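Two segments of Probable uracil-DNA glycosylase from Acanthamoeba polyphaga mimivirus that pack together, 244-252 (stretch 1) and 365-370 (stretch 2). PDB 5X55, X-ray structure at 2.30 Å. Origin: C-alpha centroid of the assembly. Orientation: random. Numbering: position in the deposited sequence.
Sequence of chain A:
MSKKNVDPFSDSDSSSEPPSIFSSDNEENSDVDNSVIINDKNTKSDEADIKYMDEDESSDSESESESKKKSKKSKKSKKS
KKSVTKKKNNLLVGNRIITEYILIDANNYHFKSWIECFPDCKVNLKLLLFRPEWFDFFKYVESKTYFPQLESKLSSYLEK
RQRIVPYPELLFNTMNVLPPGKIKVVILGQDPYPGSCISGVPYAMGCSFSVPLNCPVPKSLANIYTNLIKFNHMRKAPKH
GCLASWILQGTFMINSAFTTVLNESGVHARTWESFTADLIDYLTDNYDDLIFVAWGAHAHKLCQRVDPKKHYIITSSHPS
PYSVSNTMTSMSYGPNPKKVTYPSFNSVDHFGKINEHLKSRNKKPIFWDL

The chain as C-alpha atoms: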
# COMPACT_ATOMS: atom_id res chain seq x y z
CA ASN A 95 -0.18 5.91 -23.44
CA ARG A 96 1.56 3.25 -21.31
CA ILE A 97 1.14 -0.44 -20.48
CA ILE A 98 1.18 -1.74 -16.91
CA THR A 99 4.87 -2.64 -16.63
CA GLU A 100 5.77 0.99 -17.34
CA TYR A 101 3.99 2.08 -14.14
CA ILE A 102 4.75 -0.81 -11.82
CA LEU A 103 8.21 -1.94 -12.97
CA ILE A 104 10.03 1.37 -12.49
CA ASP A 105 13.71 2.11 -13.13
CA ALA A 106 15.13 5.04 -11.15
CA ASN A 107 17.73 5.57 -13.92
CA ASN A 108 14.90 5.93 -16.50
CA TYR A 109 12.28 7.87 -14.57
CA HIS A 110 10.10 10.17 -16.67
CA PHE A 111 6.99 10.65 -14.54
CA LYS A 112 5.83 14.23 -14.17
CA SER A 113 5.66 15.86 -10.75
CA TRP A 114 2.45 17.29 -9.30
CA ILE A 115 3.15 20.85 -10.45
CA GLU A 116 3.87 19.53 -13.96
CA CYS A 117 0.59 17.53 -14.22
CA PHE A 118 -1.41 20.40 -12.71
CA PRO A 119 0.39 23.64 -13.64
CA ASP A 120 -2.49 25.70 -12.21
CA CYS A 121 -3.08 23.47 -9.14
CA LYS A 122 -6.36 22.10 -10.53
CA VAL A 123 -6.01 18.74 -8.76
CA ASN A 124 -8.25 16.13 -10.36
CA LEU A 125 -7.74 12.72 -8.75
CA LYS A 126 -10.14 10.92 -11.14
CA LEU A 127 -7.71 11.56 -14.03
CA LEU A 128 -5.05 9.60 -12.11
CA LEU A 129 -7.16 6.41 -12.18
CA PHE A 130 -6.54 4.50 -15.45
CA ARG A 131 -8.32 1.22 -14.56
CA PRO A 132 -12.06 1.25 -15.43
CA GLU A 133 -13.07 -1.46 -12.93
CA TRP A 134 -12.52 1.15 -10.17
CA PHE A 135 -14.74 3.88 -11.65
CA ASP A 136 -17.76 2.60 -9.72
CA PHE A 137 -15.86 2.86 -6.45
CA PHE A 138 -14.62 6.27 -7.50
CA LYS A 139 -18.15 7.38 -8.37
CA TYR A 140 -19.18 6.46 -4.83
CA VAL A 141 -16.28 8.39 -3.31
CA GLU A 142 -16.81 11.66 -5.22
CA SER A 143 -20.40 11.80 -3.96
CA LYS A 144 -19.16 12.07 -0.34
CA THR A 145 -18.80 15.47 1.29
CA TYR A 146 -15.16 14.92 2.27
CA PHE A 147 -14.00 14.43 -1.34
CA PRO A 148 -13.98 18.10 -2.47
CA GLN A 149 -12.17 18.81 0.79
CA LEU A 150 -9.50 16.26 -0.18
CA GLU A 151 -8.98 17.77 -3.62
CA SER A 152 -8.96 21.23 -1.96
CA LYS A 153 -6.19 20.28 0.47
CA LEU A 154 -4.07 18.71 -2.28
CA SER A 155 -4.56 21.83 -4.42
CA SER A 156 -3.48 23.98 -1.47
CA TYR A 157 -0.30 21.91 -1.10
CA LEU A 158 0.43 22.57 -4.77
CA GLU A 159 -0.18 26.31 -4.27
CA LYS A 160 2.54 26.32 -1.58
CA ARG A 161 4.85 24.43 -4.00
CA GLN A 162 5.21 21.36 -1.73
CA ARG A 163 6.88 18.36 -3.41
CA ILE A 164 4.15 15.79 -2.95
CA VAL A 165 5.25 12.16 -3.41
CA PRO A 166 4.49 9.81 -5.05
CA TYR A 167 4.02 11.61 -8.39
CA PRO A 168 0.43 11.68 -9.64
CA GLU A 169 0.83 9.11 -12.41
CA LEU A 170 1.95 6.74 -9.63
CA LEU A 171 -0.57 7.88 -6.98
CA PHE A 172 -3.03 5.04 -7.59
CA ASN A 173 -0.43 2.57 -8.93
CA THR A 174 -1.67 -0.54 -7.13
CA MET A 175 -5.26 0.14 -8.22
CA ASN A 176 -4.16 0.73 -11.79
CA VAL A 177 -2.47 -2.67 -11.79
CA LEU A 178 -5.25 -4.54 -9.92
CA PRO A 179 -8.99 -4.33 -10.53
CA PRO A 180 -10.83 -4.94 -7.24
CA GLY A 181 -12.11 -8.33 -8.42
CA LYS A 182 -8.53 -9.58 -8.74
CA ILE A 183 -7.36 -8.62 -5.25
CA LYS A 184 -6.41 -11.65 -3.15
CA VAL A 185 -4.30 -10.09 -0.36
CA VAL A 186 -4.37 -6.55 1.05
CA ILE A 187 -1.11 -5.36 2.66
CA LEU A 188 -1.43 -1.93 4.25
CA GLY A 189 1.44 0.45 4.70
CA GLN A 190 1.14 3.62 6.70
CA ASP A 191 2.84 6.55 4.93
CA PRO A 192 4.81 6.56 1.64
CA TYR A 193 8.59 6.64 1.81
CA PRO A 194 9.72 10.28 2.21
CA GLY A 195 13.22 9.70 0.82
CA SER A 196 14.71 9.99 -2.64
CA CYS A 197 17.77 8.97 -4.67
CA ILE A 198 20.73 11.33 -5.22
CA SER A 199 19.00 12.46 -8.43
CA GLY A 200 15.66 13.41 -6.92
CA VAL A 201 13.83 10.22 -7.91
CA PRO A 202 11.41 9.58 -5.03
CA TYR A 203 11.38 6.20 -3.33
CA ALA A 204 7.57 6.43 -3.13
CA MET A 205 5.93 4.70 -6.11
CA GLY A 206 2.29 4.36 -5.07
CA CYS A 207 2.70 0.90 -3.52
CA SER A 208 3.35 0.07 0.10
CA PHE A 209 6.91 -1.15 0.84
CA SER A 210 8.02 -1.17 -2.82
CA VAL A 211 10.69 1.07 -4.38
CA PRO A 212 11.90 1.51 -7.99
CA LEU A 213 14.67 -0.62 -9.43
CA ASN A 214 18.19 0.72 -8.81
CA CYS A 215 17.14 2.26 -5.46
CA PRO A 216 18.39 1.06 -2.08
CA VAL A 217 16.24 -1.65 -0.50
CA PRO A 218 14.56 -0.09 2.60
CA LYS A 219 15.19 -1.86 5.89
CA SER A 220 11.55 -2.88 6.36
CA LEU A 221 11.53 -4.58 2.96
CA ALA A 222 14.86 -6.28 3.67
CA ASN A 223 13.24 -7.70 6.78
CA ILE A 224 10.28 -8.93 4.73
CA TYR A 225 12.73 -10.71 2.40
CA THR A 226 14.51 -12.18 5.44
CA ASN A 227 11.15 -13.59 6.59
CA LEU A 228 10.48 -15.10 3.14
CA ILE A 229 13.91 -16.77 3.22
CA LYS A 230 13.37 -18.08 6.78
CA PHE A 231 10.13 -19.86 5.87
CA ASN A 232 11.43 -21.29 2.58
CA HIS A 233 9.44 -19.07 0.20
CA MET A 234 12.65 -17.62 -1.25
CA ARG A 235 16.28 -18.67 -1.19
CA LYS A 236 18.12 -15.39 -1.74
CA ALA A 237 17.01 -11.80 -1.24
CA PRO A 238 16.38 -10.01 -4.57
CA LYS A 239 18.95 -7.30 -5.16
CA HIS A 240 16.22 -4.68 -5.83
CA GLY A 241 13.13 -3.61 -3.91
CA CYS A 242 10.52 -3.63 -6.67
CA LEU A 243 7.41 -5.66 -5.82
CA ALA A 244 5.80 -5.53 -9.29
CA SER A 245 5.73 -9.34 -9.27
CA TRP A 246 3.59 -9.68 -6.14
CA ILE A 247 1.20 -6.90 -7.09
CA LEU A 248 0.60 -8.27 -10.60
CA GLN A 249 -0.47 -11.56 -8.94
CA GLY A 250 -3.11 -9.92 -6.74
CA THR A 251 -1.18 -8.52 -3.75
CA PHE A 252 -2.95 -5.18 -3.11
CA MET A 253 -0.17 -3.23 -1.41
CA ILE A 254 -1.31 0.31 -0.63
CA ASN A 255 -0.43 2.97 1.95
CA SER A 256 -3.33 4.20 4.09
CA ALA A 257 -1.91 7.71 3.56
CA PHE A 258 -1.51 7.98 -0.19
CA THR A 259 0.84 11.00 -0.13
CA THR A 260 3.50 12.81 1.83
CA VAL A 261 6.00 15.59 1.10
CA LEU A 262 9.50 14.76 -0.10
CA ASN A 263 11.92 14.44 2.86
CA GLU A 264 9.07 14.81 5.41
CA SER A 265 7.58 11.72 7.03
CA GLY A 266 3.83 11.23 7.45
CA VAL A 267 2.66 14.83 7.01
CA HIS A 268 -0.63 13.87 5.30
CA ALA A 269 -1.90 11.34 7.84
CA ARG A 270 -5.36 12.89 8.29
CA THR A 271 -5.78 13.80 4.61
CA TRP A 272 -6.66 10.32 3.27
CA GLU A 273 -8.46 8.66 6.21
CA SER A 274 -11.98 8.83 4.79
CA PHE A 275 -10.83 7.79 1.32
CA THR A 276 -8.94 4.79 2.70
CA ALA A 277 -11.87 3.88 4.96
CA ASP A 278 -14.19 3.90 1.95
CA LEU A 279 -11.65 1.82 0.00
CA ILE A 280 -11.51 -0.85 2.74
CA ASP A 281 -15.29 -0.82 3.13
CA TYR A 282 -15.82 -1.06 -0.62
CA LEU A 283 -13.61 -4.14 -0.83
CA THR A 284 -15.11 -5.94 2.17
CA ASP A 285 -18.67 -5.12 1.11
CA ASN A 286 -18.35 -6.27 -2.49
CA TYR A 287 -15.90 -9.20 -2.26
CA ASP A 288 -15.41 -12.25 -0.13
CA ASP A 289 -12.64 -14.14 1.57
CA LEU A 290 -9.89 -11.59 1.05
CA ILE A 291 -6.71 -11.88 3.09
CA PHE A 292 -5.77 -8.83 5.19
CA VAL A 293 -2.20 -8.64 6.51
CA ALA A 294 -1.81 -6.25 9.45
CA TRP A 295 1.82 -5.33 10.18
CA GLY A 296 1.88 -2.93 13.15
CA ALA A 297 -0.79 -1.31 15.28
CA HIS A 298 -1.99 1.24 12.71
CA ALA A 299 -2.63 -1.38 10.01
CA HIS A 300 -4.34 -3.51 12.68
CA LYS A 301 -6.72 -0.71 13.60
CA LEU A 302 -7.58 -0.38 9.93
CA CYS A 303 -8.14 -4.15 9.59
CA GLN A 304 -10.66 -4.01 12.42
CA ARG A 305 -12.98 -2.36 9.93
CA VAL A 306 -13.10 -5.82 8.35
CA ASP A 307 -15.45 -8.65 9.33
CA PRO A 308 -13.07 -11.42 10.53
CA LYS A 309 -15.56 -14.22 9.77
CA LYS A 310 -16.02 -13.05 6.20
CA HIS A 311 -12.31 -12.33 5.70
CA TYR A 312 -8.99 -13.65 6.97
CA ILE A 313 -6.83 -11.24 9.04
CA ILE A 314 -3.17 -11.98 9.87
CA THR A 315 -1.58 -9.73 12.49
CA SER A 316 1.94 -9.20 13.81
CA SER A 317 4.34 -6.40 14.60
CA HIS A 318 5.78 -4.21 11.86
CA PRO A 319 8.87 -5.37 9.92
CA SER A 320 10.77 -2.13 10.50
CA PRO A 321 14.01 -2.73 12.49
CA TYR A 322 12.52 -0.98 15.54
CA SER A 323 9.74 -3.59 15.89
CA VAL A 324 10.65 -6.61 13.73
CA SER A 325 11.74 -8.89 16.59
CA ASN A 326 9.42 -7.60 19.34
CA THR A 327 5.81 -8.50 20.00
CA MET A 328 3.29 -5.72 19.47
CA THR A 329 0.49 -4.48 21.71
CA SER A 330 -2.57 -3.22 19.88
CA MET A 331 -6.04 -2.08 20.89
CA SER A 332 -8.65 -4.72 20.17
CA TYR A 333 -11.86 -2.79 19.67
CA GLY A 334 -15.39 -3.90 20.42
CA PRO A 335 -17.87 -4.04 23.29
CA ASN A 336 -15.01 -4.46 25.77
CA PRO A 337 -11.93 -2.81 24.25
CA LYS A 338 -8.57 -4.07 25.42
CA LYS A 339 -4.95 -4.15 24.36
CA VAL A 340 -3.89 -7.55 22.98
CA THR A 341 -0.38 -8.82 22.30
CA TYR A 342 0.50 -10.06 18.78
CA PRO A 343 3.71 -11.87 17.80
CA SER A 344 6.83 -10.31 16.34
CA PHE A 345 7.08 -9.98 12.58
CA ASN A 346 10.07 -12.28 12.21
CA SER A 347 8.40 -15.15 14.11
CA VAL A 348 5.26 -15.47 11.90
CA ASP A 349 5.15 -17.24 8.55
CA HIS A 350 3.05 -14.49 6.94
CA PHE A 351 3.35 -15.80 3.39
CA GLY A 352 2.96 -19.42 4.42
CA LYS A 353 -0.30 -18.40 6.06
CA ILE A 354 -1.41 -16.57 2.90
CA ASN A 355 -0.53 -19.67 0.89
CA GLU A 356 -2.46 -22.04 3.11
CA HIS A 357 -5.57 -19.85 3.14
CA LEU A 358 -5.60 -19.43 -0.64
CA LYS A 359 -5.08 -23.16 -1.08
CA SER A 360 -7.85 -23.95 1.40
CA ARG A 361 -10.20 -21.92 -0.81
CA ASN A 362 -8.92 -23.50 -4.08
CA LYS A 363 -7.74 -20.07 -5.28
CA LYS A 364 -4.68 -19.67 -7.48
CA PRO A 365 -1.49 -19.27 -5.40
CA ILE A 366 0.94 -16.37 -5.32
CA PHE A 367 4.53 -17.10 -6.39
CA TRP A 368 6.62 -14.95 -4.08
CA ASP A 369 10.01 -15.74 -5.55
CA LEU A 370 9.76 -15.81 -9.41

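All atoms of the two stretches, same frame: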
# COMPACT_ATOMS: atom_id res chain seq x y z
N ALA A 244 6.68 -5.36 -8.14
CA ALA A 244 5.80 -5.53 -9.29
C ALA A 244 5.27 -6.96 -9.41
O ALA A 244 4.10 -7.18 -9.73
CB ALA A 244 6.57 -5.13 -10.55
N SER A 245 6.11 -7.95 -9.09
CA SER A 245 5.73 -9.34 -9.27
C SER A 245 4.57 -9.73 -8.36
O SER A 245 3.62 -10.40 -8.79
CB SER A 245 6.94 -10.23 -9.01
OG SER A 245 6.55 -11.59 -9.03
N TRP A 246 4.65 -9.34 -7.08
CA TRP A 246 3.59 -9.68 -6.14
C TRP A 246 2.30 -8.97 -6.48
O TRP A 246 1.21 -9.54 -6.36
CB TRP A 246 4.01 -9.32 -4.71
CG TRP A 246 5.24 -9.98 -4.24
CD1 TRP A 246 5.96 -10.97 -4.87
CD2 TRP A 246 5.94 -9.71 -3.02
NE1 TRP A 246 7.04 -11.32 -4.12
CE2 TRP A 246 7.06 -10.55 -2.98
CE3 TRP A 246 5.71 -8.82 -1.95
CZ2 TRP A 246 7.96 -10.54 -1.92
CZ3 TRP A 246 6.61 -8.80 -0.90
CH2 TRP A 246 7.72 -9.66 -0.89
N ILE A 247 2.40 -7.70 -6.87
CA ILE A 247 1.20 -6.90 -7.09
C ILE A 247 0.47 -7.40 -8.33
O ILE A 247 -0.76 -7.50 -8.33
CB ILE A 247 1.58 -5.42 -7.19
CG1 ILE A 247 2.18 -4.95 -5.86
CG2 ILE A 247 0.37 -4.54 -7.63
CD1 ILE A 247 2.97 -3.68 -6.01
N LEU A 248 1.22 -7.75 -9.38
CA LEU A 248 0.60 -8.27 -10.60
C LEU A 248 -0.19 -9.55 -10.34
O LEU A 248 -1.14 -9.85 -11.07
CB LEU A 248 1.66 -8.51 -11.66
CG LEU A 248 2.19 -7.23 -12.31
CD1 LEU A 248 3.63 -7.42 -12.81
CD2 LEU A 248 1.27 -6.78 -13.45
N GLN A 249 0.18 -10.30 -9.30
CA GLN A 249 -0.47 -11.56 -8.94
C GLN A 249 -1.56 -11.38 -7.89
O GLN A 249 -2.02 -12.37 -7.31
CB GLN A 249 0.56 -12.58 -8.44
CG GLN A 249 1.64 -12.97 -9.48
CD GLN A 249 2.71 -13.87 -8.88
OE1 GLN A 249 2.47 -15.06 -8.63
NE2 GLN A 249 3.87 -13.30 -8.60
N GLY A 250 -1.99 -10.15 -7.62
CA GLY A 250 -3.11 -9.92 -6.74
C GLY A 250 -2.77 -9.49 -5.32
O GLY A 250 -3.66 -9.52 -4.47
N THR A 251 -1.53 -9.08 -5.05
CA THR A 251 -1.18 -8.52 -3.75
C THR A 251 -1.44 -7.01 -3.78
O THR A 251 -0.70 -6.26 -4.42
CB THR A 251 0.27 -8.83 -3.38
OG1 THR A 251 0.57 -10.19 -3.74
CG2 THR A 251 0.45 -8.69 -1.87
N PHE A 252 -2.49 -6.57 -3.08
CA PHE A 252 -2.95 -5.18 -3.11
C PHE A 252 -2.21 -4.41 -2.02
O PHE A 252 -2.67 -4.31 -0.88
CB PHE A 252 -4.46 -5.12 -2.92
CG PHE A 252 -5.08 -3.76 -3.15
CD1 PHE A 252 -5.17 -3.22 -4.42
CD2 PHE A 252 -5.65 -3.06 -2.09
CE1 PHE A 252 -5.77 -1.99 -4.64
CE2 PHE A 252 -6.26 -1.82 -2.30
CZ PHE A 252 -6.32 -1.29 -3.59
N PRO A 365 -2.49 -19.75 -6.37
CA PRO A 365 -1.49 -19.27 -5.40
C PRO A 365 -0.75 -18.04 -5.90
O PRO A 365 -0.90 -17.60 -7.05
CB PRO A 365 -0.54 -20.46 -5.25
CG PRO A 365 -0.65 -21.18 -6.56
CD PRO A 365 -2.10 -21.02 -6.99
N ILE A 366 0.05 -17.47 -5.00
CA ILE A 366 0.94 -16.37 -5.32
C ILE A 366 2.37 -16.89 -5.25
O ILE A 366 2.77 -17.48 -4.24
CB ILE A 366 0.74 -15.18 -4.37
CG1 ILE A 366 -0.63 -14.51 -4.60
CG2 ILE A 366 1.88 -14.20 -4.55
CD1 ILE A 366 -0.95 -13.39 -3.62
N PHE A 367 3.13 -16.68 -6.32
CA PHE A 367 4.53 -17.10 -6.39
C PHE A 367 5.40 -15.95 -5.91
O PHE A 367 5.62 -14.98 -6.64
CB PHE A 367 4.91 -17.52 -7.80
CG PHE A 367 4.07 -18.61 -8.32
CD1 PHE A 367 4.37 -19.93 -8.02
CD2 PHE A 367 2.94 -18.33 -9.09
CE1 PHE A 367 3.57 -20.97 -8.49
CE2 PHE A 367 2.14 -19.36 -9.56
CZ PHE A 367 2.45 -20.69 -9.26
N TRP A 368 5.90 -16.06 -4.68
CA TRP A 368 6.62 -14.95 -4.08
C TRP A 368 8.03 -14.79 -4.63
O TRP A 368 8.59 -13.71 -4.54
CB TRP A 368 6.71 -15.13 -2.56
CG TRP A 368 5.36 -15.30 -1.96
CD1 TRP A 368 4.81 -16.44 -1.46
CD2 TRP A 368 4.38 -14.28 -1.83
NE1 TRP A 368 3.54 -16.20 -1.02
CE2 TRP A 368 3.24 -14.88 -1.23
CE3 TRP A 368 4.34 -12.93 -2.16
CZ2 TRP A 368 2.08 -14.15 -0.95
CZ3 TRP A 368 3.19 -12.20 -1.87
CH2 TRP A 368 2.07 -12.82 -1.28
N ASP A 369 8.61 -15.85 -5.19
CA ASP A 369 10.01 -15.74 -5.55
C ASP A 369 10.21 -15.31 -6.99
O ASP A 369 10.92 -14.33 -7.23
CB ASP A 369 10.73 -17.07 -5.29
CG ASP A 369 12.22 -16.88 -5.05
OD1 ASP A 369 12.69 -15.72 -5.10
OD2 ASP A 369 12.92 -17.89 -4.81
N LEU A 370 9.60 -16.02 -7.95
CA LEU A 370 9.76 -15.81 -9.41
C LEU A 370 10.98 -15.02 -9.92
O LEU A 370 11.78 -15.55 -10.70
CB LEU A 370 8.51 -15.13 -10.00
CG LEU A 370 7.22 -15.94 -10.00
CD1 LEU A 370 6.19 -15.32 -10.94
CD2 LEU A 370 7.49 -17.39 -10.34
OXT LEU A 370 11.18 -13.84 -9.62
O HOH W 1 7.43 -13.18 -7.43
O HOH W 2 -0.12 -16.08 -9.49

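Three direct hydrogen bonds join a helix, the turn after it and the start of a strand (stretch 1) to the irregular C-terminal segment (stretch 2), and in each of them a side chain of stretch 1 meets the backbone of stretch 2. Gln249 makes two. Its OE1 accepts from the backbone N of Phe367 (2.9 Å, N-H...O angle 163°), while its NE2 donates to Phe367 O (3.1 Å, 158°), so one carboxamide, which carries both a donor and an acceptor, satisfies both polar backbone atoms of a single residue. The amide is held in this orientation from its own side as well, since Gln249 NE2 also donates to Ser245 O at 2.9 Å. With chi1 m and chi2 t the side chain is extended and reaches the backbone of the other segment.

The third bond runs from Trp246 NE1 to Trp368 O (2.9 Å, 161°). The CA-to-CB bond of Trp246 points sideways, but the indole brings its N-H to the carbonyl, giving this largely apolar, buried side chain a polar anchor.

Two waters extend the network. Water 1 lies 2.4 Å from Ser245 OG and donates to Phe367 O at 2.7 Å, linking two residues whose own closest atoms, Ser245 OG and Phe367 O, are 4.3 Å apart. Water 2 donates to Gln249 OE1 (2.9 Å) and to Pro365 O (3.0 Å), tying the glutamine to the start of stretch 2.

Packing centers on the two tryptophans. The edge of Trp368 points at the face of Trp246, with planes at 86° and 4.9 Å between the centroids of the Trp246 five-membered ring and the Trp368 six-membered ring; the closest side-chain atoms are Trp246 CD2 and Trp368 CE3, 3.7 Å apart. Both residues are buried, and Trp368 NE1 is hydrogen-bonded elsewhere in the structure.

Beside this pair, Ile366 extends its m,t side chain so that CD1 lies 3.5 Å from Thr251 OG1 and CG1 lies 3.7 Å from Gln249 O. Thr251 OG1 donates to Trp246 O (2.8 Å), so its hydroxyl is satisfied within stretch 1 where it meets Ile366 and, at 3.8 Å from OG1, Trp368 CZ3. Gly250, between Gln249 and Thr251, has phi/psi 101/14, where a CB would be jammed against the carbonyl O of Gln249.

Toward solvent, Phe367 presents its ring edge to Gln249, with CD2 3.3 Å from OE1, and Leu370 CD1 lies 3.9 Å from Gln249 NE2. Altogether the two stretches bury 406 Å², both sides summed.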